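PDB 4RGY: esterase from uncultured bacterium FLS12, which hydrolyses carboxylic esters as a low-temperature-active alkaline esterase, probably through the serine-hydrolase chemistry of the alpha/beta hydrolases. Local coordinates for residues 94-99 against 137-142; 196-199 against 204-207; 217-222 against 238-243. One frame throughout, in Å; residues are numbered along the deposited sequence.

Contact 1: 94-99 against 137-142; sequences QYWTFI and MRHPER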
ATOM      1  N   GLN A  94      11.396   5.998 -22.048  1.00 14.00           N
ATOM      2  CA  GLN A  94      12.463   6.950 -21.784  1.00 15.02           C
ATOM      3  C   GLN A  94      12.834   7.005 -20.309  1.00 14.43           C
ATOM      4  O   GLN A  94      12.601   8.005 -19.631  1.00 12.90           O
ATOM      5  CB  GLN A  94      12.057   8.333 -22.301  1.00 16.88           C
ATOM      6  CG  GLN A  94      11.822   8.365 -23.810  1.00 18.73           C
ATOM      7  CD  GLN A  94      13.103   8.253 -24.618  1.00 24.63           C
ATOM      8  OE1 GLN A  94      13.519   7.157 -25.009  1.00 26.15           O
ATOM      9  NE2 GLN A  94      13.733   9.392 -24.879  1.00 30.95           N
ATOM     10  N   TYR A  95      13.439   5.924 -19.820  1.00 13.53           N
ATOM     11  CA  TYR A  95      13.734   5.808 -18.390  1.00 12.99           C
ATOM     12  C   TYR A  95      14.873   6.703 -17.881  1.00 11.62           C
ATOM     13  O   TYR A  95      14.908   7.035 -16.706  1.00 13.42           O
ATOM     14  CB  TYR A  95      13.996   4.357 -18.011  1.00 12.80           C
ATOM     15  CG  TYR A  95      12.765   3.474 -18.064  1.00 12.66           C
ATOM     16  CD1 TYR A  95      11.911   3.376 -16.977  1.00 13.65           C
ATOM     17  CD2 TYR A  95      12.481   2.728 -19.198  1.00 15.41           C
ATOM     18  CE1 TYR A  95      10.791   2.551 -17.028  1.00 14.96           C
ATOM     19  CE2 TYR A  95      11.386   1.908 -19.255  1.00 15.81           C
ATOM     20  CZ  TYR A  95      10.554   1.820 -18.167  1.00 14.94           C
ATOM     21  OH  TYR A  95       9.454   0.994 -18.245  1.00 20.66           O
ATOM     22  N   TRP A  96      15.799   7.087 -18.759  1.00 12.78           N
ATOM     23  CA  TRP A  96      16.837   8.048 -18.375  1.00 12.29           C
ATOM     24  C   TRP A  96      16.266   9.451 -18.207  1.00 12.80           C
ATOM     25  O   TRP A  96      16.559  10.132 -17.217  1.00 12.89           O
ATOM     26  CB  TRP A  96      17.954   8.087 -19.410  1.00 12.21           C
ATOM     27  CG  TRP A  96      18.895   9.255 -19.222  1.00 12.39           C
ATOM     28  CD1 TRP A  96      19.020  10.339 -20.049  1.00 14.30           C
ATOM     29  CD2 TRP A  96      19.853   9.446 -18.163  1.00 12.82           C
ATOM     30  NE1 TRP A  96      19.989  11.191 -19.569  1.00 13.97           N
ATOM     31  CE2 TRP A  96      20.514  10.671 -18.416  1.00 14.31           C
ATOM     32  CE3 TRP A  96      20.196   8.717 -17.015  1.00 12.67           C
ATOM     33  CZ2 TRP A  96      21.513  11.172 -17.577  1.00 13.91           C
ATOM     34  CZ3 TRP A  96      21.196   9.211 -16.187  1.00 14.61           C
ATOM     35  CH2 TRP A  96      21.840  10.431 -16.472  1.00 15.53           C
ATOM     36  N   THR A  97      15.434   9.886 -19.150  1.00 12.66           N
ATOM     37  CA  THR A  97      14.814  11.191 -19.007  1.00 12.52           C
ATOM     38  C   THR A  97      13.905  11.185 -17.773  1.00 12.80           C
ATOM     39  O   THR A  97      13.816  12.171 -17.038  1.00 14.26           O
ATOM     40  CB  THR A  97      14.068  11.603 -20.290  1.00 12.79           C
ATOM     41  OG1 THR A  97      15.031  11.756 -21.343  1.00 14.57           O
ATOM     42  CG2 THR A  97      13.337  12.930 -20.113  1.00 14.70           C
ATOM     43  N   PHE A  98      13.254  10.051 -17.523  1.00 12.05           N
ATOM     44  CA  PHE A  98      12.449   9.903 -16.323  1.00 11.85           C
ATOM     45  C   PHE A  98      13.305  10.050 -15.062  1.00 13.32           C
ATOM     46  O   PHE A  98      13.014  10.884 -14.192  1.00 13.81           O
ATOM     47  CB  PHE A  98      11.749   8.537 -16.336  1.00 13.21           C
ATOM     48  CG  PHE A  98      11.048   8.201 -15.047  1.00 11.80           C
ATOM     49  CD1 PHE A  98       9.923   8.921 -14.638  1.00 13.29           C
ATOM     50  CD2 PHE A  98      11.504   7.158 -14.248  1.00 12.59           C
ATOM     51  CE1 PHE A  98       9.270   8.610 -13.456  1.00 15.01           C
ATOM     52  CE2 PHE A  98      10.851   6.838 -13.065  1.00 14.87           C
ATOM     53  CZ  PHE A  98       9.732   7.565 -12.669  1.00 15.31           C
ATOM     54  N   ILE A  99      14.357   9.244 -14.937  1.00 13.71           N
ATOM     55  CA  ILE A  99      15.112   9.241 -13.690  1.00 12.87           C
ATOM     56  C   ILE A  99      15.905  10.538 -13.474  1.00 13.98           C
ATOM     57  O   ILE A  99      16.079  10.983 -12.336  1.00 14.30           O
ATOM     58  CB  ILE A  99      16.022   7.988 -13.552  1.00 12.74           C
ATOM     59  CG1 ILE A  99      16.421   7.760 -12.093  1.00 15.21           C
ATOM     60  CG2 ILE A  99      17.265   8.086 -14.454  1.00 13.60           C
ATOM     61  CD1 ILE A  99      15.274   7.357 -11.186  1.00 14.14           C
ATOM     62  N   MET A 137      27.967  11.374 -13.055  1.00 14.52           N
ATOM     63  CA  MET A 137      28.965  11.770 -14.046  1.00 14.71           C
ATOM     64  C   MET A 137      28.382  12.495 -15.264  1.00 17.09           C
ATOM     65  O   MET A 137      29.106  13.208 -15.974  1.00 19.03           O
ATOM     66  CB  MET A 137      29.828  10.570 -14.450  1.00 13.57           C
ATOM     67  CG  MET A 137      30.657  10.027 -13.283  1.00 14.46           C
ATOM     68  SD  MET A 137      31.966   8.913 -13.828  1.00 16.67           S
ATOM     69  CE  MET A 137      31.033   7.451 -14.220  1.00 17.47           C
ATOM     70  N   ARG A 138      27.087  12.318 -15.520  1.00 14.10           N
ATOM     71  CA  ARG A 138      26.414  13.074 -16.576  1.00 14.62           C
ATOM     72  C   ARG A 138      25.926  14.407 -16.034  1.00 17.55           C
ATOM     73  O   ARG A 138      25.906  15.411 -16.753  1.00 18.44           O
ATOM     74  CB  ARG A 138      25.244  12.282 -17.175  1.00 16.31           C
ATOM     75  CG  ARG A 138      25.656  11.073 -18.004  1.00 15.75           C
ATOM     76  CD  ARG A 138      26.035  11.457 -19.439  1.00 16.42           C
ATOM     77  NE  ARG A 138      24.853  11.891 -20.182  1.00 16.19           N
ATOM     78  CZ  ARG A 138      24.017  11.065 -20.809  1.00 14.24           C
ATOM     79  NH1 ARG A 138      24.253   9.756 -20.813  1.00 16.06           N
ATOM     80  NH2 ARG A 138      22.948  11.552 -21.434  1.00 16.01           N
ATOM     81  N   HIS A 139      25.533  14.417 -14.763  1.00 16.64           N
ATOM     82  CA  HIS A 139      25.037  15.635 -14.140  1.00 18.67           C
ATOM     83  C   HIS A 139      25.749  15.950 -12.830  1.00 19.72           C
ATOM     84  O   HIS A 139      25.116  16.025 -11.782  1.00 17.98           O
ATOM     85  CB  HIS A 139      23.530  15.524 -13.919  1.00 18.99           C
ATOM     86  CG  HIS A 139      22.743  15.485 -15.190  1.00 19.84           C
ATOM     87  ND1 HIS A 139      22.622  16.577 -16.025  1.00 22.58           N
ATOM     88  CD2 HIS A 139      22.052  14.483 -15.784  1.00 22.27           C
ATOM     89  CE1 HIS A 139      21.879  16.252 -17.068  1.00 25.25           C
ATOM     90  NE2 HIS A 139      21.520  14.986 -16.945  1.00 23.52           N
ATOM     91  N   PRO A 140      27.071  16.166 -12.888  1.00 18.90           N
ATOM     92  CA  PRO A 140      27.825  16.427 -11.660  1.00 18.78           C
ATOM     93  C   PRO A 140      27.384  17.721 -10.983  1.00 20.27           C
ATOM     94  O   PRO A 140      27.649  17.908  -9.798  1.00 22.72           O
ATOM     95  CB  PRO A 140      29.269  16.545 -12.161  1.00 20.52           C
ATOM     96  CG  PRO A 140      29.146  16.958 -13.570  1.00 21.12           C
ATOM     97  CD  PRO A 140      27.923  16.262 -14.087  1.00 19.53           C
ATOM     98  N   GLU A 141      26.708  18.591 -11.728  1.00 20.57           N
ATOM     99  CA  GLU A 141      26.208  19.841 -11.173  1.00 21.95           C
ATOM    100  C   GLU A 141      24.948  19.644 -10.318  1.00 21.97           C
ATOM    101  O   GLU A 141      24.526  20.568  -9.620  1.00 22.95           O
ATOM    102  CB  GLU A 141      25.946  20.864 -12.286  1.00 23.18           C
ATOM    103  CG  GLU A 141      24.674  20.631 -13.110  1.00 26.54           C
ATOM    104  CD  GLU A 141      24.807  19.546 -14.183  1.00 26.38           C
ATOM    105  OE1 GLU A 141      25.930  19.039 -14.407  1.00 25.02           O
ATOM    106  OE2 GLU A 141      23.778  19.212 -14.820  1.00 30.14           O
ATOM    107  N   ARG A 142      24.355  18.449 -10.373  1.00 19.56           N
ATOM    108  CA  ARG A 142      23.113  18.164  -9.633  1.00 18.63           C
ATOM    109  C   ARG A 142      23.281  17.269  -8.401  1.00 17.99           C
ATOM    110  O   ARG A 142      22.374  17.183  -7.567  1.00 18.67           O
ATOM    111  CB  ARG A 142      22.085  17.518 -10.560  1.00 18.85           C
ATOM    112  CG  ARG A 142      21.727  18.353 -11.765  1.00 22.27           C
ATOM    113  CD  ARG A 142      20.667  17.649 -12.602  1.00 22.37           C
ATOM    114  NE  ARG A 142      20.403  18.372 -13.840  1.00 25.54           N
ATOM    115  CZ  ARG A 142      19.722  17.873 -14.866  1.00 27.92           C
ATOM    116  NH1 ARG A 142      19.533  18.605 -15.957  1.00 29.49           N
ATOM    117  NH2 ARG A 142      19.239  16.640 -14.809  1.00 26.42           N
TER
HETATM  118  O   HOH W   1      20.709  13.932 -20.377  1.00 32.27           O
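W96, on the first turn of helix 95-110, reaches across to R138 and H139, where helix 127-138 ends. Its CG lies anti to the backbone N (chi1 168°), which sends the indole out toward the other segment. R138 bends at chi2 and chi3, and this curl turns one face of the guanidinium to the indole: W96 CZ2 sits 4.0 Å above the guanidinium plane, over its centre, the two planes 40° apart. R138 NH2 comes within 3.5 Å of W96 NE1, yet two donors meet there, and a water takes the indole N-H in the ring plane at 2.9 Å from NE1, with a weak bond from R138 NH2. H139 meets the indole rim to rim, its CD2 3.8 Å from W96 CZ2, the ring planes 14° apart and neither ring over the other's face. E141 OE2 accepts from H139 ND1 at 3.1 Å, close to the imidazole plane, while R142 NH2 covers one imidazole face. With an alanine at W96, one face of the R138 guanidinium would probably lose its aromatic neighbour and the water its indole donor. The contact joins helix 95-110 to the C-terminal end of helix 127-138 in the alpha/beta-hydrolase fold, indole rim against guanidinium face.

Contact 2: 196-199 against 204-207; sequences ERMA and PVPK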
ATOM      1  N   GLU A 196      36.459   9.374 -17.981  1.00 12.43           N
ATOM      2  CA  GLU A 196      37.473  10.164 -18.686  1.00 14.60           C
ATOM      3  C   GLU A 196      37.087  11.640 -18.789  1.00 15.59           C
ATOM      4  O   GLU A 196      37.934  12.529 -18.668  1.00 16.24           O
ATOM      5  CB  GLU A 196      37.779   9.579 -20.074  1.00 15.18           C
ATOM      6  CG  GLU A 196      38.423   8.200 -20.023  1.00 16.56           C
ATOM      7  CD  GLU A 196      39.107   7.819 -21.316  1.00 24.85           C
ATOM      8  OE1 GLU A 196      39.932   8.614 -21.811  1.00 26.96           O
ATOM      9  OE2 GLU A 196      38.811   6.725 -21.839  1.00 27.05           O
ATOM     10  N   ARG A 197      35.804  11.914 -19.019  1.00 14.78           N
ATOM     11  CA  ARG A 197      35.343  13.300 -19.026  1.00 15.89           C
ATOM     12  C   ARG A 197      35.576  13.944 -17.667  1.00 16.29           C
ATOM     13  O   ARG A 197      36.095  15.059 -17.574  1.00 17.04           O
ATOM     14  CB  ARG A 197      33.849  13.393 -19.335  1.00 16.70           C
ATOM     15  CG  ARG A 197      33.397  12.696 -20.592  1.00 16.53           C
ATOM     16  CD  ARG A 197      31.891  12.897 -20.714  1.00 16.62           C
ATOM     17  NE  ARG A 197      31.335  12.234 -21.881  1.00 16.56           N
ATOM     18  CZ  ARG A 197      30.080  12.379 -22.302  1.00 16.96           C
ATOM     19  NH1 ARG A 197      29.238  13.155 -21.635  1.00 17.98           N
ATOM     20  NH2 ARG A 197      29.674  11.729 -23.378  1.00 17.82           N
ATOM     21  N   MET A 198      35.180  13.241 -16.611  1.00 15.87           N
ATOM     22  CA  MET A 198      35.278  13.789 -15.267  1.00 17.09           C
ATOM     23  C   MET A 198      36.716  14.073 -14.846  1.00 17.99           C
ATOM     24  O   MET A 198      36.982  15.048 -14.148  1.00 19.54           O
ATOM     25  CB  MET A 198      34.626  12.843 -14.262  1.00 21.02           C
ATOM     26  CG  MET A 198      34.491  13.446 -12.884  1.00 27.96           C
ATOM     27  SD  MET A 198      32.781  13.441 -12.357  1.00 39.88           S
ATOM     28  CE  MET A 198      32.067  14.127 -13.855  1.00 18.51           C
ATOM     29  N   ALA A 199      37.641  13.233 -15.288  1.00 17.02           N
ATOM     30  CA  ALA A 199      39.039  13.369 -14.898  1.00 20.12           C
ATOM     31  C   ALA A 199      39.650  14.668 -15.425  1.00 22.87           C
ATOM     32  O   ALA A 199      40.646  15.157 -14.886  1.00 24.74           O
ATOM     33  CB  ALA A 199      39.821  12.182 -15.387  1.00 20.64           C
ATOM     34  N   PRO A 204      32.438  21.093 -11.043  1.00 34.63           N
ATOM     35  CA  PRO A 204      32.195  20.354  -9.803  1.00 32.10           C
ATOM     36  C   PRO A 204      32.291  18.859 -10.053  1.00 25.55           C
ATOM     37  O   PRO A 204      31.866  18.389 -11.105  1.00 31.40           O
ATOM     38  CB  PRO A 204      30.753  20.728  -9.464  1.00 32.07           C
ATOM     39  CG  PRO A 204      30.110  20.931 -10.796  1.00 30.45           C
ATOM     40  CD  PRO A 204      31.183  21.544 -11.672  1.00 32.69           C
ATOM     41  N   VAL A 205      32.881  18.125  -9.120  1.00 25.72           N
ATOM     42  CA  VAL A 205      32.884  16.671  -9.205  1.00 23.92           C
ATOM     43  C   VAL A 205      32.282  16.121  -7.919  1.00 22.90           C
ATOM     44  O   VAL A 205      32.669  16.523  -6.827  1.00 23.33           O
ATOM     45  CB  VAL A 205      34.298  16.106  -9.441  1.00 28.89           C
ATOM     46  CG1 VAL A 205      34.304  14.584  -9.344  1.00 29.48           C
ATOM     47  CG2 VAL A 205      34.824  16.552 -10.800  1.00 31.33           C
ATOM     48  N   PRO A 206      31.302  15.222  -8.046  1.00 20.78           N
ATOM     49  CA  PRO A 206      30.651  14.707  -6.840  1.00 17.25           C
ATOM     50  C   PRO A 206      31.613  13.831  -6.050  1.00 17.05           C
ATOM     51  O   PRO A 206      32.602  13.346  -6.620  1.00 19.06           O
ATOM     52  CB  PRO A 206      29.517  13.840  -7.404  1.00 17.94           C
ATOM     53  CG  PRO A 206      29.331  14.289  -8.823  1.00 24.38           C
ATOM     54  CD  PRO A 206      30.700  14.687  -9.278  1.00 22.03           C
ATOM     55  N   LYS A 207      31.346  13.647  -4.764  1.00 16.12           N
ATOM     56  CA  LYS A 207      32.003  12.595  -4.004  1.00 15.90           C
ATOM     57  C   LYS A 207      31.569  11.276  -4.644  1.00 16.74           C
ATOM     58  O   LYS A 207      30.393  11.121  -4.993  1.00 15.36           O
ATOM     59  CB  LYS A 207      31.552  12.656  -2.542  1.00 14.11           C
ATOM     60  CG  LYS A 207      32.632  12.279  -1.540  1.00 17.82           C
ATOM     61  CD  LYS A 207      32.104  12.319  -0.109  1.00 17.19           C
ATOM     62  CE  LYS A 207      33.221  11.980   0.868  1.00 17.96           C
ATOM     63  NZ  LYS A 207      32.727  11.923   2.265  1.00 19.72           N
TER
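The loop leading from helix 191-200 into strand 207-213 of the central sheet turns back on its own helix here, in the helix-to-strand connection of an alpha/beta fold. M198, buried on the helix, meets V205 and P206 of the loop. The M198 chain leaves with CG anti to the backbone N (chi1 -171°), then bends at chi2 and chi3, so that CG and SD, rather than the terminal methyl, do the touching. M198 and V205 approach tip to tip. M198 SD lies 3.6 Å from V205 CG1, and M198 CG is 3.7 Å from the same methyl. The second branch joins in as well, V205 CG2 standing 3.8 Å from M198 CG, which puts both valine methyls against the thioether arm. V205 CG1 is anti to its own backbone N (chi1 173°), leaving CG2 beside that N, and this fork faces the helix. P206 adds one ring carbon, CD, at 3.9 Å from M198 SD, and its ring runs at a slant to the methionine chain. The interaction is wholly apolar and rests on shape and dispersion. Around it, M198 also touches M137 and L234, while K207 enters the sheet through backbone bonds to A144 and A146. The contact belongs to the helix-to-strand connection of the layered alpha/beta-hydrolase fold, packing the loop against the helix it has just left.

Contact 3: 217-222 against 238-243; sequences FLYEDN and YEESPG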
ATOM      1  N   PHE A 217      29.407 -11.961  -9.125  1.00 17.64           N
ATOM      2  CA  PHE A 217      29.696 -12.196 -10.536  1.00 20.52           C
ATOM      3  C   PHE A 217      30.204 -10.924 -11.208  1.00 20.10           C
ATOM      4  O   PHE A 217      30.934 -10.989 -12.199  1.00 21.84           O
ATOM      5  CB  PHE A 217      28.478 -12.775 -11.279  1.00 22.15           C
ATOM      6  CG  PHE A 217      27.325 -11.821 -11.425  1.00 24.46           C
ATOM      7  CD1 PHE A 217      26.694 -11.288 -10.308  1.00 27.71           C
ATOM      8  CD2 PHE A 217      26.840 -11.494 -12.683  1.00 28.11           C
ATOM      9  CE1 PHE A 217      25.638 -10.421 -10.440  1.00 22.06           C
ATOM     10  CE2 PHE A 217      25.777 -10.633 -12.827  1.00 26.81           C
ATOM     11  CZ  PHE A 217      25.169 -10.097 -11.704  1.00 27.33           C
ATOM     12  N   LEU A 218      29.847  -9.773 -10.643  1.00 18.87           N
ATOM     13  CA  LEU A 218      30.250  -8.483 -11.198  1.00 17.53           C
ATOM     14  C   LEU A 218      31.582  -7.984 -10.638  1.00 15.62           C
ATOM     15  O   LEU A 218      31.998  -6.860 -10.940  1.00 15.92           O
ATOM     16  CB  LEU A 218      29.161  -7.434 -10.938  1.00 16.42           C
ATOM     17  CG  LEU A 218      27.856  -7.663 -11.697  1.00 16.58           C
ATOM     18  CD1 LEU A 218      26.754  -6.743 -11.175  1.00 19.02           C
ATOM     19  CD2 LEU A 218      28.076  -7.469 -13.191  1.00 19.01           C
ATOM     20  N   TYR A 219      32.258  -8.805  -9.840  1.00 15.80           N
ATOM     21  CA  TYR A 219      33.487  -8.347  -9.192  1.00 17.89           C
ATOM     22  C   TYR A 219      34.563  -7.934 -10.199  1.00 17.18           C
ATOM     23  O   TYR A 219      35.175  -6.873 -10.055  1.00 16.91           O
ATOM     24  CB  TYR A 219      34.039  -9.403  -8.234  1.00 17.64           C
ATOM     25  CG  TYR A 219      35.321  -8.968  -7.559  1.00 18.34           C
ATOM     26  CD1 TYR A 219      35.331  -7.906  -6.669  1.00 16.81           C
ATOM     27  CD2 TYR A 219      36.528  -9.603  -7.832  1.00 17.74           C
ATOM     28  CE1 TYR A 219      36.494  -7.495  -6.055  1.00 19.14           C
ATOM     29  CE2 TYR A 219      37.700  -9.206  -7.210  1.00 18.43           C
ATOM     30  CZ  TYR A 219      37.676  -8.148  -6.330  1.00 18.30           C
ATOM     31  OH  TYR A 219      38.832  -7.728  -5.708  1.00 19.72           O
ATOM     32  N   GLU A 220      34.792  -8.761 -11.213  1.00 19.93           N
ATOM     33  CA  GLU A 220      35.827  -8.471 -12.202  1.00 20.24           C
ATOM     34  C   GLU A 220      35.565  -7.150 -12.921  1.00 18.39           C
ATOM     35  O   GLU A 220      36.491  -6.351 -13.102  1.00 18.49           O
ATOM     36  CB  GLU A 220      35.982  -9.627 -13.201  1.00 23.43           C
ATOM     37  CG  GLU A 220      36.604 -10.886 -12.601  1.00 28.84           C
ATOM     38  CD  GLU A 220      35.755 -11.509 -11.493  1.00 32.20           C
ATOM     39  OE1 GLU A 220      34.505 -11.490 -11.599  1.00 31.05           O
ATOM     40  OE2 GLU A 220      36.345 -12.006 -10.507  1.00 36.11           O
ATOM     41  N   ASP A 221      34.313  -6.914 -13.316  1.00 17.14           N
ATOM     42  CA  ASP A 221      33.929  -5.644 -13.935  1.00 17.13           C
ATOM     43  C   ASP A 221      34.206  -4.490 -12.984  1.00 15.91           C
ATOM     44  O   ASP A 221      34.645  -3.415 -13.404  1.00 16.22           O
ATOM     45  CB  ASP A 221      32.441  -5.626 -14.301  1.00 18.54           C
ATOM     46  CG  ASP A 221      32.111  -6.463 -15.519  1.00 22.80           C
ATOM     47  OD1 ASP A 221      33.035  -6.890 -16.235  1.00 24.18           O
ATOM     48  OD2 ASP A 221      30.903  -6.681 -15.770  1.00 24.62           O
ATOM     49  N   ASN A 222      33.916  -4.691 -11.700  1.00 14.12           N
ATOM     50  CA  ASN A 222      34.193  -3.660 -10.719  1.00 13.55           C
ATOM     51  C   ASN A 222      35.676  -3.361 -10.550  1.00 14.94           C
ATOM     52  O   ASN A 222      36.067  -2.199 -10.454  1.00 14.40           O
ATOM     53  CB  ASN A 222      33.536  -3.994  -9.378  1.00 13.58           C
ATOM     54  CG  ASN A 222      32.104  -3.504  -9.311  1.00 15.16           C
ATOM     55  OD1 ASN A 222      31.857  -2.366  -8.914  1.00 14.90           O
ATOM     56  ND2 ASN A 222      31.162  -4.338  -9.740  1.00 13.78           N
ATOM     57  N   TYR A 238      36.831   3.398  -2.597  1.00 18.49           N
ATOM     58  CA  TYR A 238      36.598   2.030  -3.055  1.00 14.55           C
ATOM     59  C   TYR A 238      36.677   1.070  -1.880  1.00 18.13           C
ATOM     60  O   TYR A 238      37.631   1.119  -1.099  1.00 17.32           O
ATOM     61  CB  TYR A 238      37.620   1.595  -4.127  1.00 15.16           C
ATOM     62  CG  TYR A 238      37.438   0.141  -4.521  1.00 14.42           C
ATOM     63  CD1 TYR A 238      36.502  -0.219  -5.484  1.00 14.34           C
ATOM     64  CD2 TYR A 238      38.166  -0.877  -3.898  1.00 15.45           C
ATOM     65  CE1 TYR A 238      36.309  -1.544  -5.834  1.00 14.96           C
ATOM     66  CE2 TYR A 238      37.969  -2.217  -4.240  1.00 13.36           C
ATOM     67  CZ  TYR A 238      37.037  -2.537  -5.209  1.00 14.37           C
ATOM     68  OH  TYR A 238      36.818  -3.850  -5.581  1.00 17.39           O
ATOM     69  N   GLU A 239      35.695   0.179  -1.759  1.00 15.41           N
ATOM     70  CA  GLU A 239      35.695  -0.817  -0.695  1.00 14.53           C
ATOM     71  C   GLU A 239      35.323  -2.171  -1.254  1.00 16.29           C
ATOM     72  O   GLU A 239      34.475  -2.271  -2.138  1.00 15.25           O
ATOM     73  CB  GLU A 239      34.694  -0.431   0.402  1.00 17.17           C
ATOM     74  CG  GLU A 239      34.944   0.919   1.042  1.00 18.30           C
ATOM     75  CD  GLU A 239      34.151   1.133   2.324  1.00 19.52           C
ATOM     76  OE1 GLU A 239      32.974   0.718   2.408  1.00 20.51           O
ATOM     77  OE2 GLU A 239      34.720   1.730   3.256  1.00 26.92           O
ATOM     78  N   GLU A 240      35.942  -3.219  -0.730  1.00 16.39           N
ATOM     79  CA  GLU A 240      35.576  -4.572  -1.102  1.00 16.18           C
ATOM     80  C   GLU A 240      35.741  -5.447   0.129  1.00 19.66           C
ATOM     81  O   GLU A 240      36.504  -5.108   1.038  1.00 19.82           O
ATOM     82  CB  GLU A 240      36.442  -5.086  -2.254  1.00 16.33           C
ATOM     83  CG  GLU A 240      37.901  -5.295  -1.877  1.00 16.18           C
ATOM     84  CD  GLU A 240      38.723  -5.875  -3.017  1.00 20.79           C
ATOM     85  OE1 GLU A 240      38.409  -5.611  -4.194  1.00 19.81           O
ATOM     86  OE2 GLU A 240      39.693  -6.608  -2.727  1.00 23.06           O
ATOM     87  N   SER A 241      35.020  -6.562   0.155  1.00 17.92           N
ATOM     88  CA  SER A 241      35.033  -7.490   1.283  1.00 20.58           C
ATOM     89  C   SER A 241      34.247  -8.716   0.835  1.00 22.59           C
ATOM     90  O   SER A 241      33.610  -8.677  -0.213  1.00 20.18           O
ATOM     91  CB  SER A 241      34.406  -6.845   2.527  1.00 19.57           C
ATOM     92  OG  SER A 241      33.065  -6.448   2.293  1.00 20.94           O
ATOM     93  N   PRO A 242      34.297  -9.818   1.606  1.00 22.16           N
ATOM     94  CA  PRO A 242      33.547 -11.002   1.173  1.00 23.21           C
ATOM     95  C   PRO A 242      32.063 -10.725   0.966  1.00 21.71           C
ATOM     96  O   PRO A 242      31.439 -10.025   1.767  1.00 22.62           O
ATOM     97  CB  PRO A 242      33.745 -11.972   2.338  1.00 24.55           C
ATOM     98  CG  PRO A 242      35.076 -11.600   2.885  1.00 25.67           C
ATOM     99  CD  PRO A 242      35.132 -10.107   2.786  1.00 23.21           C
ATOM    100  N   GLY A 243      31.509 -11.262  -0.114  1.00 20.05           N
ATOM    101  CA  GLY A 243      30.110 -11.026  -0.405  1.00 20.04           C
ATOM    102  C   GLY A 243      29.714 -11.414  -1.808  1.00 20.15           C
ATOM    103  O   GLY A 243      30.542 -11.494  -2.720  1.00 19.97           O
TER
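Y219 and E240 join the start of helix 219-232 to strand 236-241, across the beta-alpha-beta unit that begins with strand 207-213. Along the first segment, F217 comes first, its ring carrying L218 CG over one face and meeting H245 edge-to-face. L218 is the N-cap residue; its O accepts from both the backbone N of N222 and the side-chain ND2 of N222, the latter at 2.9 Å and above the carbonyl plane. Y219 follows, with CG anti to the backbone N (chi1 179°), a setting that carries the phenol across to the strand. There Y219 OH donates to E240 OE1 at 2.6 Å, on the syn side of the carboxylate and 34° out of its plane. Farther on, N222 ND2 also bonds G151 O. From the strand, Y238 OH donates at 2.7 Å to the same E240 OE1, which receives it on its anti lone pair, and Y238 OH stands 3.7 Å from Y219 CE1. E240 holds CG between its backbone N and carbonyl carbon (chi1 68°) and then runs extended, bringing OE1 to both phenols. Two hydroxyls therefore grip one oxygen from different sides, holding OE1 in place and probably limiting how the carboxylate turns. Such double donation would be expected to stabilise the negative charge on E240 and favour its ionised form.

In the fold
From the N terminus, the chain first closes contact 1, where helix 95-110 meets the end of helix 127-138, enclosing the rest of helix 95-110, strand 120-125 and most of helix 127-138. Contact 2 follows, a short closure of the turn between helix 191-200 and strand 207-213. Contact 3 comes last, spanning helix 219-232 to bring its start against the outermost strand, 236-241. The three closures lie in series, and none nests in or crosses another. Contacts 1 and 2 touch directly: P140 packs on P204, P206 and M198, tying the residues after helix 127-138 to helix 191-200 and the loop that follows it. Contact 3 stands apart, its centre about 25 Å from that of contact 1, on the opposite side of the chain's centre.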